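Local coordinates for protein glycerol-3-phosphate dehydrogenase [NAD(+)] (Dunaliella salina, PDB 6IUY) that probably interconverts sn-glycerol 3-phosphate and dihydroxyacetone phosphate with NAD, and carries a second, haloacid dehalogenase-like domain that binds magnesium, at residues Ala457-Thr462 against Lys497-Ile502; Glu570-Leu575 against Gly579-Phe584. One frame throughout, in Å; residues are numbered along the deposited sequence.

Contact 1: residues Ala457-Thr462 against Lys497-Ile502; sequences AEMCGT and KFCKFI
The ring of Phe498 is met at its edge by Met459, whose CE lies near the ring plane, 3.7 Å from Phe498 CE2. This is a Met-aromatic contact: Met459 SD sits 4.9 Å from the centroid of the Phe498 ring and 78° off its normal, so the sulfur, like the methyl, lies at the ring edge. It joins two helices of the helical C-terminal part of the dehydrogenase, 454-477 and 481-502, whose short segments run at 135° with axes 10.3 Å apart. Met459 makes the contacts from the 457-462 side, and Phe498, Cys499 and Ile502 receive it. With CG anti to the backbone N (chi1 -175°) the methionine reaches across, and bends at chi2 and chi3 then fold its sulfur and methyl against the phenylalanine. Leu575 of helix 564-577 also touches Phe498, and Leu391 of strand 388-391 packs on Met459. Replacing Met459 by alanine is likely to leave the Phe498 edge, Cys499 SG and Ile502 CG2 without the methionine atoms that meet them from helix 454-477. No hydrogen bond crosses. Nearer the methionine's root, Cys499 SG rests 3.6 Å from Met459 CG, and at its tip Met459 CE meets Ile502 CG2 at 4.0 Å.

Contact 2: residues Glu570-Leu575 against Gly579-Phe584; sequences EVQEIL and GWELEF
Leu575 meets Trp580 through its backbone, and Trp580 and Phe584 through its side chain, as the chain leaves helix 564-577 and turns toward helix 585-594. The backbone part is a helix C-terminus: Gly579, the first residue to leave helical angles, has a positive phi (62°) that favours glycine, and the turn is a Schellman motif. Here Trp580 N donates to Leu575 O over 2.6 Å, with an N-H...O angle of 158° and the donor tilted 17° from the carbonyl plane. Gly579 N lies close to the same oxygen but at a poor angle, so the bond from Trp580 N is the one hydrogen bond across the two segments.

The apolar part is gathered round one methyl. Leu575 CD2 comes to the edge of the Trp580 indole, in its plane, and lies 3.8 Å from Trp580 CB. It also approaches Phe584 obliquely, 3.6 Å from Phe584 CD1. The leucine's other methyl, CD1, is 4.0 Å from Phe584 CB, so both methyls lie along Phe584, CD1 by its CB and CD2 by the ring.

The polar side chains meet only loosely. Gln572, bent at chi2, brings NE2 to within 3.5 Å of Glu581 CG, a packing contact with a methylene; the glutamate's carboxylate turns instead to His576, with OE2 bonded to ND1, and Gln572 NE2 makes a weak hydrogen bond to Thr588 OG1.

The chemistry is therefore divided: the Schellman turn, with its bond from Trp580 N, ends the helix, while side-chain packing is mainly hydrophobic and seats the start of the next helix, with Phe584 at its N-cap, against the preceding one.

How the contacts relate
Contact 1 comes wholly before contact 2 in the chain, and their centres are about 13 Å apart within the C-terminal helical part of the dehydrogenase. Contact 1 pairs helices 454-477 and 481-502; contact 2 covers the turn from helix 564-577 toward helix 585-594. Helix 481-502 connects them directly: Lys497 NZ makes a 2.9 Å salt bridge to Glu583 OE1, Lys497 has a cation-pi contact with Phe584, and the Phe501 ring meets both Trp580 and Phe584 edge-to-face. The later turn is thereby packed onto the helix that contact 1 joins to helix 454-477; that helix carries Lys464, which binds dihydroxyacetone phosphate. Contact 2 itself lies away from the nucleotide and substrate sites.

Contact 1: residues Ala457-Thr462 against Lys497-Ile502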
ATOM      1  N   ALA A 457      -5.531  -5.254   9.215  1.00 36.09           N
ATOM      2  CA  ALA A 457      -5.478  -6.539   8.530  1.00 39.93           C
ATOM      3  C   ALA A 457      -6.870  -7.137   8.405  1.00 40.42           C
ATOM      4  O   ALA A 457      -7.281  -7.601   7.328  1.00 38.10           O
ATOM      5  CB  ALA A 457      -4.560  -7.523   9.275  1.00 38.80           C
ATOM      6  N   GLU A 458      -7.597  -7.113   9.515  1.00 40.34           N
ATOM      7  CA  GLU A 458      -8.845  -7.836   9.585  1.00 43.30           C
ATOM      8  C   GLU A 458      -9.898  -7.141   8.749  1.00 36.20           C
ATOM      9  O   GLU A 458     -10.651  -7.797   8.055  1.00 37.05           O
ATOM     10  CB  GLU A 458      -9.324  -7.990  11.037  1.00 42.79           C
ATOM     11  CG  GLU A 458     -10.440  -9.011  11.156  1.00 44.46           C
ATOM     12  CD  GLU A 458     -10.810  -9.326  12.590  1.00 48.15           C
ATOM     13  OE1 GLU A 458     -10.560  -8.473  13.461  1.00 44.65           O
ATOM     14  OE2 GLU A 458     -11.355 -10.431  12.835  1.00 43.28           O
ATOM     15  N   MET A 459      -9.954  -5.814   8.811  1.00 39.55           N
ATOM     16  CA  MET A 459     -10.948  -5.074   8.031  1.00 42.15           C
ATOM     17  C   MET A 459     -10.636  -5.147   6.522  1.00 40.63           C
ATOM     18  O   MET A 459     -11.550  -5.196   5.693  1.00 37.08           O
ATOM     19  CB  MET A 459     -11.025  -3.616   8.500  1.00 41.21           C
ATOM     20  CG  MET A 459     -12.119  -2.828   7.828  1.00 39.83           C
ATOM     21  SD  MET A 459     -13.797  -3.275   8.316  1.00 42.45           S
ATOM     22  CE  MET A 459     -13.892  -2.384   9.868  1.00 40.18           C
ATOM     23  N   CYS A 460      -9.353  -5.196   6.168  1.00 34.91           N
ATOM     24  CA  CYS A 460      -8.978  -5.418   4.768  1.00 39.13           C
ATOM     25  C   CYS A 460      -9.419  -6.782   4.275  1.00 40.90           C
ATOM     26  O   CYS A 460     -10.002  -6.894   3.206  1.00 36.66           O
ATOM     27  CB  CYS A 460      -7.462  -5.303   4.563  1.00 40.26           C
ATOM     28  SG  CYS A 460      -6.874  -3.610   4.529  1.00 44.71           S
ATOM     29  N   GLY A 461      -9.109  -7.827   5.037  1.00 40.21           N
ATOM     30  CA  GLY A 461      -9.575  -9.155   4.685  1.00 37.80           C
ATOM     31  C   GLY A 461     -11.079  -9.222   4.447  1.00 33.09           C
ATOM     32  O   GLY A 461     -11.516  -9.877   3.521  1.00 33.36           O
ATOM     33  N   THR A 462     -11.861  -8.545   5.280  1.00 28.43           N
ATOM     34  CA  THR A 462     -13.316  -8.567   5.166  1.00 35.30           C
ATOM     35  C   THR A 462     -13.876  -7.688   4.046  1.00 36.12           C
ATOM     36  O   THR A 462     -14.722  -8.142   3.300  1.00 39.41           O
ATOM     37  CB  THR A 462     -13.976  -8.124   6.501  1.00 36.02           C
ATOM     38  OG1 THR A 462     -13.838  -9.170   7.471  1.00 39.26           O
ATOM     39  CG2 THR A 462     -15.441  -7.825   6.318  1.00 36.44           C
ATOM     40  N   LYS A 497     -10.566   4.273   3.455  1.00 45.77           N
ATOM     41  CA  LYS A 497     -11.407   5.297   4.062  1.00 45.45           C
ATOM     42  C   LYS A 497     -12.279   4.734   5.190  1.00 50.30           C
ATOM     43  O   LYS A 497     -12.392   5.323   6.266  1.00 53.29           O
ATOM     44  CB  LYS A 497     -12.286   5.927   2.985  1.00 44.45           C
ATOM     45  CG  LYS A 497     -12.986   7.190   3.381  1.00 46.68           C
ATOM     46  CD  LYS A 497     -14.007   7.588   2.312  1.00 49.54           C
ATOM     47  CE  LYS A 497     -14.426   9.040   2.493  1.00 44.03           C
ATOM     48  NZ  LYS A 497     -15.637   9.421   1.714  1.00 49.40           N
ATOM     49  N   PHE A 498     -12.902   3.591   4.942  1.00 47.06           N
ATOM     50  CA  PHE A 498     -13.720   2.940   5.958  1.00 49.47           C
ATOM     51  C   PHE A 498     -12.872   2.567   7.181  1.00 47.00           C
ATOM     52  O   PHE A 498     -13.304   2.704   8.324  1.00 50.99           O
ATOM     53  CB  PHE A 498     -14.387   1.702   5.356  1.00 48.90           C
ATOM     54  CG  PHE A 498     -15.485   1.131   6.190  1.00 45.43           C
ATOM     55  CD1 PHE A 498     -16.760   1.624   6.087  1.00 42.85           C
ATOM     56  CD2 PHE A 498     -15.239   0.075   7.059  1.00 47.64           C
ATOM     57  CE1 PHE A 498     -17.768   1.102   6.841  1.00 47.29           C
ATOM     58  CE2 PHE A 498     -16.251  -0.457   7.813  1.00 43.32           C
ATOM     59  CZ  PHE A 498     -17.517   0.060   7.705  1.00 47.06           C
ATOM     60  N   CYS A 499     -11.660   2.093   6.940  1.00 50.49           N
ATOM     61  CA  CYS A 499     -10.753   1.783   8.045  1.00 53.60           C
ATOM     62  C   CYS A 499     -10.485   3.002   8.901  1.00 56.41           C
ATOM     63  O   CYS A 499     -10.372   2.906  10.127  1.00 58.72           O
ATOM     64  CB  CYS A 499      -9.428   1.241   7.532  1.00 52.87           C
ATOM     65  SG  CYS A 499      -9.451  -0.518   7.249  1.00 57.58           S
ATOM     66  N   LYS A 500     -10.378   4.153   8.253  1.00 53.61           N
ATOM     67  CA  LYS A 500     -10.120   5.377   8.978  1.00 56.30           C
ATOM     68  C   LYS A 500     -11.396   5.879   9.665  1.00 54.98           C
ATOM     69  O   LYS A 500     -11.330   6.403  10.774  1.00 61.50           O
ATOM     70  CB  LYS A 500      -9.515   6.424   8.035  1.00 60.72           C
ATOM     71  CG  LYS A 500      -8.150   5.969   7.470  1.00 64.49           C
ATOM     72  CD  LYS A 500      -7.470   7.061   6.646  1.00 71.14           C
ATOM     73  CE  LYS A 500      -6.185   6.565   5.995  1.00 64.99           C
ATOM     74  NZ  LYS A 500      -5.831   7.448   4.849  1.00 66.56           N
ATOM     75  N   PHE A 501     -12.557   5.677   9.052  1.00 49.74           N
ATOM     76  CA  PHE A 501     -13.813   6.071   9.697  1.00 51.67           C
ATOM     77  C   PHE A 501     -14.111   5.292  10.966  1.00 55.03           C
ATOM     78  O   PHE A 501     -14.867   5.762  11.811  1.00 57.41           O
ATOM     79  CB  PHE A 501     -15.009   5.900   8.759  1.00 52.06           C
ATOM     80  CG  PHE A 501     -15.249   7.068   7.862  1.00 51.13           C
ATOM     81  CD1 PHE A 501     -14.203   7.887   7.470  1.00 51.12           C
ATOM     82  CD2 PHE A 501     -16.522   7.355   7.418  1.00 50.37           C
ATOM     83  CE1 PHE A 501     -14.426   8.961   6.644  1.00 48.14           C
ATOM     84  CE2 PHE A 501     -16.750   8.432   6.579  1.00 48.57           C
ATOM     85  CZ  PHE A 501     -15.702   9.228   6.196  1.00 50.01           C
ATOM     86  N   ILE A 502     -13.542   4.097  11.099  1.00 56.10           N
ATOM     87  CA  ILE A 502     -13.976   3.201  12.171  1.00 55.24           C
ATOM     88  C   ILE A 502     -12.871   2.877  13.154  1.00 57.29           C
ATOM     89  O   ILE A 502     -13.120   2.803  14.357  1.00 57.90           O
ATOM     90  CB  ILE A 502     -14.560   1.910  11.585  1.00 55.71           C
ATOM     91  CG1 ILE A 502     -16.075   2.078  11.455  1.00 50.51           C
ATOM     92  CG2 ILE A 502     -14.203   0.720  12.438  1.00 53.72           C
ATOM     93  CD1 ILE A 502     -16.707   1.042  10.632  1.00 54.79           C
TER

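Contact 2: residues Glu570-Leu575 against Gly579-Phe584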
ATOM      1  N   GLU A 570     -23.797  -6.202   5.091  1.00 40.36           N
ATOM      2  CA  GLU A 570     -23.410  -5.800   6.442  1.00 44.11           C
ATOM      3  C   GLU A 570     -22.910  -4.351   6.455  1.00 45.30           C
ATOM      4  O   GLU A 570     -23.362  -3.534   7.255  1.00 49.47           O
ATOM      5  CB  GLU A 570     -22.350  -6.750   7.008  1.00 41.72           C
ATOM      6  CG  GLU A 570     -22.897  -8.160   7.277  1.00 46.89           C
ATOM      7  CD  GLU A 570     -21.881  -9.272   6.986  1.00 49.09           C
ATOM      8  OE1 GLU A 570     -20.657  -8.971   6.891  1.00 44.42           O
ATOM      9  OE2 GLU A 570     -22.316 -10.446   6.849  1.00 42.75           O
ATOM     10  N   VAL A 571     -21.993  -4.036   5.551  1.00 43.92           N
ATOM     11  CA  VAL A 571     -21.462  -2.682   5.428  1.00 46.10           C
ATOM     12  C   VAL A 571     -22.536  -1.668   5.015  1.00 45.01           C
ATOM     13  O   VAL A 571     -22.546  -0.528   5.503  1.00 46.39           O
ATOM     14  CB  VAL A 571     -20.305  -2.639   4.412  1.00 43.37           C
ATOM     15  CG1 VAL A 571     -19.934  -1.184   4.050  1.00 42.25           C
ATOM     16  CG2 VAL A 571     -19.133  -3.374   4.964  1.00 46.11           C
ATOM     17  N   GLN A 572     -23.449  -2.064   4.136  1.00 39.22           N
ATOM     18  CA  GLN A 572     -24.469  -1.111   3.715  1.00 42.82           C
ATOM     19  C   GLN A 572     -25.373  -0.741   4.877  1.00 47.99           C
ATOM     20  O   GLN A 572     -25.801   0.408   4.997  1.00 49.26           O
ATOM     21  CB  GLN A 572     -25.307  -1.651   2.559  1.00 40.77           C
ATOM     22  CG  GLN A 572     -25.978  -0.536   1.758  1.00 41.83           C
ATOM     23  CD  GLN A 572     -24.963   0.424   1.175  1.00 46.64           C
ATOM     24  OE1 GLN A 572     -23.829   0.039   0.894  1.00 45.91           O
ATOM     25  NE2 GLN A 572     -25.352   1.685   1.008  1.00 46.03           N
ATOM     26  N   GLU A 573     -25.680  -1.721   5.728  1.00 48.70           N
ATOM     27  CA  GLU A 573     -26.444  -1.467   6.944  1.00 46.71           C
ATOM     28  C   GLU A 573     -25.765  -0.387   7.786  1.00 47.60           C
ATOM     29  O   GLU A 573     -26.389   0.584   8.213  1.00 47.49           O
ATOM     30  CB  GLU A 573     -26.588  -2.761   7.738  1.00 53.04           C
ATOM     31  CG  GLU A 573     -27.658  -2.742   8.807  1.00 58.86           C
ATOM     32  CD  GLU A 573     -27.758  -4.073   9.530  1.00 61.38           C
ATOM     33  OE1 GLU A 573     -27.958  -4.066  10.758  1.00 61.36           O
ATOM     34  OE2 GLU A 573     -27.632  -5.128   8.867  1.00 65.04           O
ATOM     35  N   ILE A 574     -24.466  -0.540   7.992  1.00 43.71           N
ATOM     36  CA  ILE A 574     -23.704   0.480   8.700  1.00 44.97           C
ATOM     37  C   ILE A 574     -23.675   1.831   7.962  1.00 47.43           C
ATOM     38  O   ILE A 574     -23.770   2.886   8.595  1.00 47.69           O
ATOM     39  CB  ILE A 574     -22.261  -0.009   8.968  1.00 45.39           C
ATOM     40  CG1 ILE A 574     -22.301  -1.288   9.822  1.00 44.31           C
ATOM     41  CG2 ILE A 574     -21.427   1.076   9.648  1.00 43.61           C
ATOM     42  CD1 ILE A 574     -21.001  -2.044   9.872  1.00 45.96           C
ATOM     43  N   LEU A 575     -23.563   1.808   6.632  1.00 47.88           N
ATOM     44  CA  LEU A 575     -23.511   3.054   5.857  1.00 50.36           C
ATOM     45  C   LEU A 575     -24.835   3.794   5.959  1.00 54.28           C
ATOM     46  O   LEU A 575     -24.871   5.018   6.121  1.00 51.36           O
ATOM     47  CB  LEU A 575     -23.173   2.791   4.378  1.00 45.30           C
ATOM     48  CG  LEU A 575     -21.780   2.218   4.058  1.00 48.20           C
ATOM     49  CD1 LEU A 575     -21.502   2.248   2.565  1.00 49.58           C
ATOM     50  CD2 LEU A 575     -20.670   2.934   4.816  1.00 45.46           C
ATOM     51  N   GLY A 579     -25.456   7.316   7.866  1.00 58.66           N
ATOM     52  CA  GLY A 579     -25.582   8.260   6.761  1.00 56.27           C
ATOM     53  C   GLY A 579     -24.322   8.406   5.913  1.00 54.48           C
ATOM     54  O   GLY A 579     -23.984   9.502   5.487  1.00 52.72           O
ATOM     55  N   TRP A 580     -23.622   7.308   5.657  1.00 50.31           N
ATOM     56  CA  TRP A 580     -22.399   7.375   4.865  1.00 47.73           C
ATOM     57  C   TRP A 580     -22.569   6.827   3.450  1.00 48.91           C
ATOM     58  O   TRP A 580     -21.577   6.554   2.782  1.00 51.36           O
ATOM     59  CB  TRP A 580     -21.262   6.608   5.537  1.00 48.50           C
ATOM     60  CG  TRP A 580     -20.800   7.126   6.861  1.00 54.31           C
ATOM     61  CD1 TRP A 580     -21.040   8.362   7.401  1.00 54.28           C
ATOM     62  CD2 TRP A 580     -20.001   6.415   7.820  1.00 52.12           C
ATOM     63  NE1 TRP A 580     -20.438   8.459   8.640  1.00 52.40           N
ATOM     64  CE2 TRP A 580     -19.794   7.282   8.920  1.00 51.59           C
ATOM     65  CE3 TRP A 580     -19.442   5.133   7.856  1.00 50.44           C
ATOM     66  CZ2 TRP A 580     -19.053   6.905  10.043  1.00 51.49           C
ATOM     67  CZ3 TRP A 580     -18.702   4.753   8.980  1.00 55.17           C
ATOM     68  CH2 TRP A 580     -18.515   5.638  10.055  1.00 54.03           C
ATOM     69  N   GLU A 581     -23.800   6.664   2.979  1.00 46.96           N
ATOM     70  CA  GLU A 581     -23.994   6.104   1.639  1.00 49.93           C
ATOM     71  C   GLU A 581     -23.176   6.810   0.557  1.00 56.04           C
ATOM     72  O   GLU A 581     -22.646   6.146  -0.338  1.00 54.63           O
ATOM     73  CB  GLU A 581     -25.464   6.129   1.244  1.00 50.17           C
ATOM     74  CG  GLU A 581     -26.278   5.001   1.834  1.00 54.91           C
ATOM     75  CD  GLU A 581     -27.516   5.510   2.540  1.00 67.14           C
ATOM     76  OE1 GLU A 581     -27.460   6.655   3.057  1.00 65.75           O
ATOM     77  OE2 GLU A 581     -28.535   4.777   2.577  1.00 66.38           O
ATOM     78  N   LEU A 582     -23.052   8.137   0.627  1.00 50.59           N
ATOM     79  CA  LEU A 582     -22.297   8.851  -0.406  1.00 54.23           C
ATOM     80  C   LEU A 582     -20.807   8.973  -0.083  1.00 51.54           C
ATOM     81  O   LEU A 582     -20.006   9.298  -0.956  1.00 47.60           O
ATOM     82  CB  LEU A 582     -22.882  10.243  -0.648  1.00 58.11           C
ATOM     83  CG  LEU A 582     -24.391  10.260  -0.884  1.00 60.66           C
ATOM     84  CD1 LEU A 582     -24.817  11.562  -1.567  1.00 64.35           C
ATOM     85  CD2 LEU A 582     -24.803   9.053  -1.696  1.00 58.05           C
ATOM     86  N   GLU A 583     -20.422   8.701   1.157  1.00 46.12           N
ATOM     87  CA  GLU A 583     -19.004   8.696   1.478  1.00 48.57           C
ATOM     88  C   GLU A 583     -18.301   7.534   0.802  1.00 50.23           C
ATOM     89  O   GLU A 583     -17.093   7.552   0.624  1.00 50.11           O
ATOM     90  CB  GLU A 583     -18.781   8.624   2.986  1.00 49.67           C
ATOM     91  CG  GLU A 583     -19.313   9.831   3.746  1.00 51.89           C
ATOM     92  CD  GLU A 583     -18.653  11.116   3.313  1.00 54.98           C
ATOM     93  OE1 GLU A 583     -17.402  11.164   3.284  1.00 56.56           O
ATOM     94  OE2 GLU A 583     -19.389  12.075   2.991  1.00 60.83           O
ATOM     95  N   PHE A 584     -19.059   6.510   0.438  1.00 49.82           N
ATOM     96  CA  PHE A 584     -18.460   5.312  -0.125  1.00 48.87           C
ATOM     97  C   PHE A 584     -19.253   4.931  -1.351  1.00 47.28           C
ATOM     98  O   PHE A 584     -20.053   3.999  -1.325  1.00 46.18           O
ATOM     99  CB  PHE A 584     -18.428   4.177   0.907  1.00 47.27           C
ATOM    100  CG  PHE A 584     -17.611   4.495   2.155  1.00 46.23           C
ATOM    101  CD1 PHE A 584     -18.212   5.061   3.276  1.00 50.08           C
ATOM    102  CD2 PHE A 584     -16.254   4.211   2.210  1.00 45.81           C
ATOM    103  CE1 PHE A 584     -17.470   5.356   4.423  1.00 45.97           C
ATOM    104  CE2 PHE A 584     -15.507   4.500   3.356  1.00 44.40           C
ATOM    105  CZ  PHE A 584     -16.120   5.069   4.458  1.00 47.20           C
TER